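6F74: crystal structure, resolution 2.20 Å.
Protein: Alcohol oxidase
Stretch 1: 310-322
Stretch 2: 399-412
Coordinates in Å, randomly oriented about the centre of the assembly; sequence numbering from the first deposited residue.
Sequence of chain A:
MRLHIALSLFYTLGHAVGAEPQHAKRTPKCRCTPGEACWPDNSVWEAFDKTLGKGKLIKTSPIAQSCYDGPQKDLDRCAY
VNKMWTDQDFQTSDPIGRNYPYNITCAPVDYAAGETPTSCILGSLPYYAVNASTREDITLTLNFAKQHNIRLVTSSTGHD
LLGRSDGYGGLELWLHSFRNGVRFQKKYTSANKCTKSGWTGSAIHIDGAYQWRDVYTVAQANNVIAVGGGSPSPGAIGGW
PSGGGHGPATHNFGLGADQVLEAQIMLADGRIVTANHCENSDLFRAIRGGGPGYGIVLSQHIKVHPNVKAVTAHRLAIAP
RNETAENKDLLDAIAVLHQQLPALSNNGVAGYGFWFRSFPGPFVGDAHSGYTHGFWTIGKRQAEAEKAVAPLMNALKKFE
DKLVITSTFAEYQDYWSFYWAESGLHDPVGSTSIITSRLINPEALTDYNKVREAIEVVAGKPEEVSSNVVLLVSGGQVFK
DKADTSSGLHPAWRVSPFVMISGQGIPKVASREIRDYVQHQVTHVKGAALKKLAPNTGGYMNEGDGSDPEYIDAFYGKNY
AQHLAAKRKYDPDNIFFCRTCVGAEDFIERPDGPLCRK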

ATOM      1  N   ALA A 310      22.061  17.958   0.168  1.00 27.72           N
ATOM      2  CA  ALA A 310      22.764  16.681   0.262  1.00 27.10           C
ATOM      3  C   ALA A 310      21.849  15.626   0.774  1.00 26.20           C
ATOM      4  O   ALA A 310      20.903  15.915   1.495  1.00 26.08           O
ATOM      5  CB  ALA A 310      23.996  16.828   1.150  1.00 27.44           C
ATOM      6  N   VAL A 311      22.079  14.406   0.300  1.00 25.63           N
ATOM      7  CA  VAL A 311      21.518  13.183   0.887  1.00 24.81           C
ATOM      8  C   VAL A 311      22.636  12.172   0.814  1.00 24.61           C
ATOM      9  O   VAL A 311      23.330  12.076  -0.210  1.00 24.85           O
ATOM     10  CB  VAL A 311      20.328  12.612   0.099  1.00 24.30           C
ATOM     11  CG1 VAL A 311      19.774  11.351   0.778  1.00 23.54           C
ATOM     12  CG2 VAL A 311      19.210  13.636  -0.025  1.00 24.55           C
ATOM     13  N   THR A 312      22.825  11.427   1.886  1.00 24.24           N
ATOM     14  CA  THR A 312      23.766  10.311   1.854  1.00 24.01           C
ATOM     15  C   THR A 312      23.024   9.025   2.149  1.00 23.29           C
ATOM     16  O   THR A 312      22.272   8.955   3.103  1.00 23.04           O
ATOM     17  CB  THR A 312      24.914  10.508   2.857  1.00 24.34           C
ATOM     18  OG1 THR A 312      25.554  11.754   2.588  1.00 25.07           O
ATOM     19  CG2 THR A 312      25.964   9.412   2.707  1.00 24.19           C
ATOM     20  N   ALA A 313      23.276   8.014   1.329  1.00 23.05           N
ATOM     21  CA  ALA A 313      22.715   6.691   1.512  1.00 22.46           C
ATOM     22  C   ALA A 313      23.744   5.761   2.134  1.00 22.42           C
ATOM     23  O   ALA A 313      24.928   5.867   1.843  1.00 22.78           O
ATOM     24  CB  ALA A 313      22.262   6.141   0.164  1.00 22.28           C
ATOM     25  N   HIS A 314      23.264   4.848   2.969  1.00 22.02           N
ATOM     26  CA  HIS A 314      24.082   3.851   3.633  1.00 21.97           C
ATOM     27  C   HIS A 314      23.641   2.473   3.194  1.00 21.59           C
ATOM     28  O   HIS A 314      22.518   2.094   3.449  1.00 21.25           O
ATOM     29  CB  HIS A 314      23.894   3.951   5.150  1.00 21.94           C
ATOM     30  CG  HIS A 314      24.671   2.937   5.928  1.00 21.94           C
ATOM     31  ND1 HIS A 314      24.098   2.147   6.894  1.00 21.70           N
ATOM     32  CD2 HIS A 314      25.987   2.613   5.908  1.00 22.20           C
ATOM     33  CE1 HIS A 314      25.028   1.366   7.424  1.00 21.83           C
ATOM     34  NE2 HIS A 314      26.182   1.627   6.838  1.00 22.12           N
ATOM     35  N   ARG A 315      24.518   1.740   2.529  1.00 21.72           N
ATOM     36  CA  ARG A 315      24.219   0.370   2.132  1.00 21.47           C
ATOM     37  C   ARG A 315      24.891  -0.608   3.088  1.00 21.50           C
ATOM     38  O   ARG A 315      26.107  -0.619   3.204  1.00 21.83           O
ATOM     39  CB  ARG A 315      24.623   0.140   0.676  1.00 21.66           C
ATOM     40  CG  ARG A 315      23.728   0.908  -0.325  1.00 21.61           C
ATOM     41  CD  ARG A 315      22.378   0.203  -0.573  1.00 21.19           C
ATOM     42  NE  ARG A 315      21.663   0.801  -1.730  1.00 21.21           N
ATOM     43  CZ  ARG A 315      21.592   0.268  -2.967  1.00 21.30           C
ATOM     44  NH1 ARG A 315      22.166  -0.912  -3.292  1.00 21.39           N
ATOM     45  NH2 ARG A 315      20.895   0.889  -3.926  1.00 21.35           N
ATOM     46  N   LEU A 316      24.102  -1.422   3.768  1.00 21.22           N
ATOM     47  CA  LEU A 316      24.641  -2.373   4.746  1.00 21.30           C
ATOM     48  C   LEU A 316      24.259  -3.767   4.330  1.00 21.18           C
ATOM     49  O   LEU A 316      23.136  -3.982   3.946  1.00 20.91           O
ATOM     50  CB  LEU A 316      24.071  -2.117   6.154  1.00 21.21           C
ATOM     51  CG  LEU A 316      24.507  -3.077   7.294  1.00 21.35           C
ATOM     52  CD1 LEU A 316      25.974  -2.877   7.663  1.00 21.72           C
ATOM     53  CD2 LEU A 316      23.636  -2.860   8.518  1.00 21.26           C
ATOM     54  N   ALA A 317      25.172  -4.712   4.456  1.00 21.43           N
ATOM     55  CA  ALA A 317      24.876  -6.097   4.186  1.00 21.43           C
ATOM     56  C   ALA A 317      25.591  -6.983   5.190  1.00 21.69           C
ATOM     57  O   ALA A 317      26.757  -6.750   5.525  1.00 21.98           O
ATOM     58  CB  ALA A 317      25.278  -6.469   2.771  1.00 21.60           C
ATOM     59  N   ILE A 318      24.870  -7.986   5.655  1.00 21.64           N
ATOM     60  CA  ILE A 318      25.311  -8.872   6.727  1.00 21.92           C
ATOM     61  C   ILE A 318      25.016 -10.296   6.293  1.00 22.08           C
ATOM     62  O   ILE A 318      23.873 -10.598   5.944  1.00 21.85           O
ATOM     63  CB  ILE A 318      24.523  -8.639   8.042  1.00 21.79           C
ATOM     64  CG1 ILE A 318      24.509  -7.163   8.426  1.00 21.63           C
ATOM     65  CG2 ILE A 318      25.076  -9.520   9.144  1.00 22.17           C
ATOM     66  CD1 ILE A 318      23.625  -6.814   9.591  1.00 21.54           C
ATOM     67  N   ALA A 319      26.017 -11.159   6.374  1.00 22.51           N
ATOM     68  CA  ALA A 319      25.839 -12.562   6.075  1.00 22.80           C
ATOM     69  C   ALA A 319      26.599 -13.422   7.056  1.00 23.27           C
ATOM     70  O   ALA A 319      27.629 -12.975   7.562  1.00 23.44           O
ATOM     71  CB  ALA A 319      26.358 -12.866   4.675  1.00 22.99           C
ATOM     72  N   PRO A 320      26.125 -14.672   7.286  1.00 23.56           N
ATOM     73  CA  PRO A 320      26.831 -15.620   8.119  1.00 24.11           C
ATOM     74  C   PRO A 320      28.161 -16.007   7.544  1.00 24.55           C
ATOM     75  O   PRO A 320      28.274 -16.162   6.344  1.00 24.59           O
ATOM     76  CB  PRO A 320      25.921 -16.859   8.135  1.00 24.36           C
ATOM     77  CG  PRO A 320      24.992 -16.720   7.027  1.00 24.00           C
ATOM     78  CD  PRO A 320      24.850 -15.224   6.807  1.00 23.41           C
ATOM     79  N   ARG A 321      29.167 -16.119   8.389  1.00 24.91           N
ATOM     80  CA  ARG A 321      30.379 -16.838   8.009  1.00 25.50           C
ATOM     81  C   ARG A 321      30.076 -18.304   7.958  1.00 26.02           C
ATOM     82  O   ARG A 321      30.653 -19.008   7.168  1.00 26.46           O
ATOM     83  CB  ARG A 321      31.523 -16.598   9.004  1.00 25.79           C
ATOM     84  CG  ARG A 321      32.033 -15.178   8.976  1.00 25.42           C
ATOM     85  CD  ARG A 321      33.389 -15.065   9.653  1.00 25.83           C
ATOM     86  NE  ARG A 321      33.656 -13.639   9.806  1.00 25.47           N
ATOM     87  CZ  ARG A 321      34.292 -12.857   8.930  1.00 25.39           C
ATOM     88  NH1 ARG A 321      34.803 -13.351   7.793  1.00 25.66           N
ATOM     89  NH2 ARG A 321      34.441 -11.561   9.198  1.00 25.12           N
ATOM     90  N   ASN A 322      29.213 -18.778   8.860  1.00 26.05           N
ATOM     91  CA  ASN A 322      28.903 -20.201   9.081  1.00 26.66           C
ATOM     92  C   ASN A 322      27.397 -20.371   8.912  1.00 26.35           C
ATOM     93  O   ASN A 322      26.605 -20.136   9.820  1.00 26.15           O
ATOM     94  CB  ASN A 322      29.388 -20.493  10.490  1.00 27.08           C
ATOM     95  CG  ASN A 322      29.094 -21.902  11.011  1.00 27.81           C
ATOM     96  OD1 ASN A 322      29.420 -22.903  10.377  1.00 28.37           O
ATOM     97  ND2 ASN A 322      28.579 -21.970  12.248  1.00 27.91           N
ATOM     98  N   PHE A 399      30.073  -8.633  16.206  1.00 24.40           N
ATOM     99  CA  PHE A 399      29.790  -9.737  15.284  1.00 24.30           C
ATOM    100  C   PHE A 399      30.808  -9.854  14.157  1.00 24.33           C
ATOM    101  O   PHE A 399      30.580 -10.608  13.237  1.00 24.26           O
ATOM    102  CB  PHE A 399      28.374  -9.563  14.721  1.00 23.83           C
ATOM    103  CG  PHE A 399      27.300  -9.655  15.766  1.00 23.88           C
ATOM    104  CD1 PHE A 399      26.859 -10.910  16.231  1.00 24.17           C
ATOM    105  CD2 PHE A 399      26.748  -8.512  16.303  1.00 23.72           C
ATOM    106  CE1 PHE A 399      25.879 -11.009  17.216  1.00 24.30           C
ATOM    107  CE2 PHE A 399      25.772  -8.600  17.300  1.00 23.84           C
ATOM    108  CZ  PHE A 399      25.338  -9.853  17.756  1.00 24.13           C
ATOM    109  N   GLU A 400      31.950  -9.187  14.226  1.00 24.51           N
ATOM    110  CA  GLU A 400      32.906  -9.206  13.089  1.00 24.58           C
ATOM    111  C   GLU A 400      33.544 -10.578  12.924  1.00 24.99           C
ATOM    112  O   GLU A 400      33.768 -11.008  11.805  1.00 25.00           O
ATOM    113  CB  GLU A 400      33.981  -8.117  13.181  1.00 24.72           C
ATOM    114  CG  GLU A 400      33.383  -6.721  13.296  1.00 24.41           C
ATOM    115  CD  GLU A 400      33.476  -5.795  12.075  1.00 24.19           C
ATOM    116  OE1 GLU A 400      33.347  -6.262  10.891  1.00 24.07           O
ATOM    117  OE2 GLU A 400      33.560  -4.532  12.362  1.00 24.19           O
ATOM    118  N   ASP A 401      33.776 -11.275  14.025  1.00 25.38           N
ATOM    119  CA  ASP A 401      34.278 -12.646  13.987  1.00 25.86           C
ATOM    120  C   ASP A 401      33.263 -13.673  13.503  1.00 25.79           C
ATOM    121  O   ASP A 401      33.661 -14.725  13.047  1.00 26.16           O
ATOM    122  CB  ASP A 401      34.805 -13.043  15.374  1.00 26.36           C
ATOM    123  CG  ASP A 401      35.981 -12.175  15.805  1.00 26.54           C
ATOM    124  OD1 ASP A 401      36.489 -11.441  14.915  1.00 26.35           O
ATOM    125  OD2 ASP A 401      36.371 -12.182  17.003  1.00 26.91           O
ATOM    126  N   LYS A 402      31.975 -13.367  13.619  1.00 25.38           N
ATOM    127  CA  LYS A 402      30.879 -14.302  13.391  1.00 25.34           C
ATOM    128  C   LYS A 402      30.152 -14.099  12.050  1.00 24.88           C
ATOM    129  O   LYS A 402      29.614 -15.051  11.487  1.00 24.97           O
ATOM    130  CB  LYS A 402      29.893 -14.186  14.568  1.00 25.30           C
ATOM    131  CG  LYS A 402      30.569 -14.338  15.941  1.00 25.81           C
ATOM    132  CD  LYS A 402      29.609 -14.492  17.121  1.00 25.95           C
ATOM    133  CE  LYS A 402      30.156 -15.407  18.233  1.00 26.70           C
ATOM    134  NZ  LYS A 402      31.501 -15.029  18.815  1.00 27.02           N
ATOM    135  N   LEU A 403      30.180 -12.869  11.530  1.00 24.45           N
ATOM    136  CA  LEU A 403      29.475 -12.485  10.311  1.00 24.01           C
ATOM    137  C   LEU A 403      30.357 -11.676   9.374  1.00 23.95           C
ATOM    138  O   LEU A 403      31.276 -10.994   9.819  1.00 24.09           O
ATOM    139  CB  LEU A 403      28.248 -11.659  10.664  1.00 23.54           C
ATOM    140  CG  LEU A 403      27.288 -12.242  11.704  1.00 23.61           C
ATOM    141  CD1 LEU A 403      26.226 -11.287  12.126  1.00 23.21           C
ATOM    142  CD2 LEU A 403      26.596 -13.493  11.169  1.00 23.72           C
ATOM    143  N   VAL A 404      30.089 -11.780   8.073  1.00 23.82           N
ATOM    144  CA  VAL A 404      30.681 -10.893   7.071  1.00 23.74           C
ATOM    145  C   VAL A 404      29.784  -9.666   6.907  1.00 23.24           C
ATOM    146  O   VAL A 404      28.607  -9.793   6.564  1.00 22.92           O
ATOM    147  CB  VAL A 404      30.828 -11.595   5.715  1.00 23.94           C
ATOM    148  CG1 VAL A 404      31.485 -10.663   4.691  1.00 23.96           C
ATOM    149  CG2 VAL A 404      31.614 -12.914   5.866  1.00 24.51           C
ATOM    150  N   ILE A 405      30.326  -8.487   7.150  1.00 23.21           N
ATOM    151  CA  ILE A 405      29.561  -7.241   7.189  1.00 22.83           C
ATOM    152  C   ILE A 405      30.203  -6.212   6.263  1.00 22.91           C
ATOM    153  O   ILE A 405      31.383  -5.962   6.367  1.00 23.24           O
ATOM    154  CB  ILE A 405      29.512  -6.661   8.618  1.00 22.83           C
ATOM    155  CG1 ILE A 405      28.689  -7.570   9.521  1.00 22.78           C
ATOM    156  CG2 ILE A 405      28.890  -5.259   8.635  1.00 22.57           C
ATOM    157  CD1 ILE A 405      28.862  -7.303  11.001  1.00 22.96           C
ATOM    158  N   THR A 406      29.406  -5.614   5.391  1.00 22.63           N
ATOM    159  CA  THR A 406      29.884  -4.619   4.459  1.00 22.75           C
ATOM    160  C   THR A 406      29.027  -3.394   4.609  1.00 22.48           C
ATOM    161  O   THR A 406      27.825  -3.481   4.875  1.00 22.13           O
ATOM    162  CB  THR A 406      29.845  -5.086   2.990  1.00 22.84           C
ATOM    163  OG1 THR A 406      28.554  -5.593   2.675  1.00 22.49           O
ATOM    164  CG2 THR A 406      30.869  -6.162   2.751  1.00 23.25           C
ATOM    165  N   SER A 407      29.656  -2.249   4.413  1.00 22.70           N
ATOM    166  CA  SER A 407      29.059  -0.985   4.773  1.00 22.59           C
ATOM    167  C   SER A 407      29.622   0.057   3.861  1.00 22.89           C
ATOM    168  O   SER A 407      30.824   0.285   3.892  1.00 23.29           O
ATOM    169  CB  SER A 407      29.423  -0.652   6.233  1.00 22.70           C
ATOM    170  OG  SER A 407      28.831   0.551   6.619  1.00 22.67           O
ATOM    171  N   THR A 408      28.786   0.683   3.045  1.00 22.76           N
ATOM    172  CA  THR A 408      29.244   1.737   2.151  1.00 23.12           C
ATOM    173  C   THR A 408      28.293   2.913   2.151  1.00 23.03           C
ATOM    174  O   THR A 408      27.123   2.780   2.502  1.00 22.63           O
ATOM    175  CB  THR A 408      29.400   1.212   0.718  1.00 23.25           C
ATOM    176  OG1 THR A 408      28.118   0.806   0.200  1.00 22.84           O
ATOM    177  CG2 THR A 408      30.359   0.044   0.677  1.00 23.42           C
ATOM    178  N   PHE A 409      28.807   4.063   1.730  1.00 23.48           N
ATOM    179  CA  PHE A 409      28.043   5.301   1.678  1.00 23.55           C
ATOM    180  C   PHE A 409      28.126   5.888   0.290  1.00 23.89           C
ATOM    181  O   PHE A 409      29.159   5.788  -0.355  1.00 24.30           O
ATOM    182  CB  PHE A 409      28.581   6.311   2.672  1.00 23.91           C
ATOM    183  CG  PHE A 409      28.492   5.845   4.103  1.00 23.66           C
ATOM    184  CD1 PHE A 409      29.492   5.060   4.650  1.00 23.73           C
ATOM    185  CD2 PHE A 409      27.414   6.185   4.888  1.00 23.43           C
ATOM    186  CE1 PHE A 409      29.413   4.621   5.953  1.00 23.57           C
ATOM    187  CE2 PHE A 409      27.325   5.761   6.199  1.00 23.28           C
ATOM    188  CZ  PHE A 409      28.325   4.973   6.739  1.00 23.36           C
ATOM    189  N   ALA A 410      27.021   6.468  -0.165  1.00 23.78           N
ATOM    190  CA  ALA A 410      26.965   7.190  -1.428  1.00 24.17           C
ATOM    191  C   ALA A 410      26.333   8.548  -1.181  1.00 24.40           C
ATOM    192  O   ALA A 410      25.265   8.623  -0.581  1.00 24.02           O
ATOM    193  CB  ALA A 410      26.158   6.407  -2.441  1.00 23.85           C
ATOM    194  N   GLU A 411      27.003   9.612  -1.634  1.00 25.09           N
ATOM    195  CA  GLU A 411      26.515  10.995  -1.439  1.00 25.47           C
ATOM    196  C   GLU A 411      25.847  11.477  -2.716  1.00 25.70           C
ATOM    197  O   GLU A 411      26.328  11.171  -3.807  1.00 25.95           O
ATOM    198  CB  GLU A 411      27.639  11.937  -1.029  1.00 26.19           C
ATOM    199  CG  GLU A 411      27.122  13.229  -0.379  1.00 26.55           C
ATOM    200  CD  GLU A 411      28.202  14.040   0.321  1.00 27.21           C
ATOM    201  OE1 GLU A 411      28.869  13.466   1.196  1.00 27.01           O
ATOM    202  OE2 GLU A 411      28.384  15.269   0.015  1.00 27.98           O
ATOM    203  N   TYR A 412      24.713  12.171  -2.582  1.00 25.64           N
ATOM    204  CA  TYR A 412      24.018  12.814  -3.713  1.00 25.96           C
ATOM    205  C   TYR A 412      23.870  14.287  -3.412  1.00 26.60           C
ATOM    206  O   TYR A 412      23.857  14.667  -2.230  1.00 26.59           O
ATOM    207  CB  TYR A 412      22.634  12.186  -3.938  1.00 25.28           C
ATOM    208  CG  TYR A 412      22.722  10.705  -4.224  1.00 24.70           C
ATOM    209  CD1 TYR A 412      22.951  10.226  -5.513  1.00 24.85           C
ATOM    210  CD2 TYR A 412      22.634   9.782  -3.196  1.00 24.10           C
ATOM    211  CE1 TYR A 412      23.056   8.873  -5.757  1.00 24.41           C
ATOM    212  CE2 TYR A 412      22.736   8.432  -3.436  1.00 23.66           C
ATOM    213  CZ  TYR A 412      22.953   7.984  -4.717  1.00 23.82           C
ATOM    214  OH  TYR A 412      23.079   6.640  -4.983  1.00 23.47           O
TER
HETATM  215  O   HOH W   1      27.306  -2.837   1.826  1.00 34.65           O

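The ladder between these two strands ends in a side chain that bonds to backbone: Arg 321, just past strand 311-320, turns its guanidinium back over the loop that leads into strand 403-412. Its NH2 donates to Glu 400 O at 2.7 Å, and its NE adds a weak hydrogen bond to the same Glu 400 O at 3.3 Å, so a charged group is held by a carbonyl rather than by a carboxylate. Val 404 CG2 lies over one face of the guanidinium, 3.8 Å from Arg 321 NH1. The backbone takes part as well, through a weak bond from Arg 321 N to Lys 402 O at 3.3 Å. The loop is itself braced, Lys 402 N and Leu 403 N both donating to Phe 399 O, at 3.1 and 2.9 Å.

From there the strands run antiparallel, at 167°, in unbroken register from Pro 320 opposite Leu 403 to Val 311 opposite Tyr 412. Five pairs bond in both directions. At one end Ala 319 N reaches Val 404 O at 2.9 Å and Val 404 N reaches Ala 319 O at 2.8 Å; at the other, Tyr 412 N to Val 311 O is short, 2.7 Å, and Val 311 N to Tyr 412 O is 3.1 Å. At the pairs between these, CA-H groups approach the same carbonyls, as in Phe 409 CA to Ala 313 O at 3.2 Å.

From Val 311 to Ala 319 and their partners, side chains alternate between the two faces of the sheet; those of Pro 320 and Leu 403 diverge. On the face carrying His 314, Leu 316 and Ile 318, the His 314 and Phe 409 rings form an offset stack, centroids 4.7 Å apart and planes at 29°, with His 314 CD2 over the Phe 409 ring. The t rotamer of His 314 also brings NE2 to 2.9 Å from Ser 407 OG, a hydrogen bond near the plane of the imidazole; its ND1 is bonded elsewhere in the structure. The same imidazole thus stacks on Phe 409 and bonds Ser 407 OG at its edge. Farther along, contacts turn aliphatic: Leu 316 CD1 meets Ile 405 CG2 at 3.9 Å, and Ile 318 CG2 meets Leu 403 CD1 at 3.7 Å.

On the other face, Ala 317 CB lies 3.4 Å from Thr 406 OG1 and Arg 315 CB 3.6 Å from Thr 408 OG1, both contacts between in-register partners; diagonally, Ala 313 CB lies 4.3 Å from Tyr 412 CE2, at the ring edge. Water 1 bridges the strands here, donating to Arg 315 O at 2.9 Å and bonding Thr 406 OG1 at 3.1 Å.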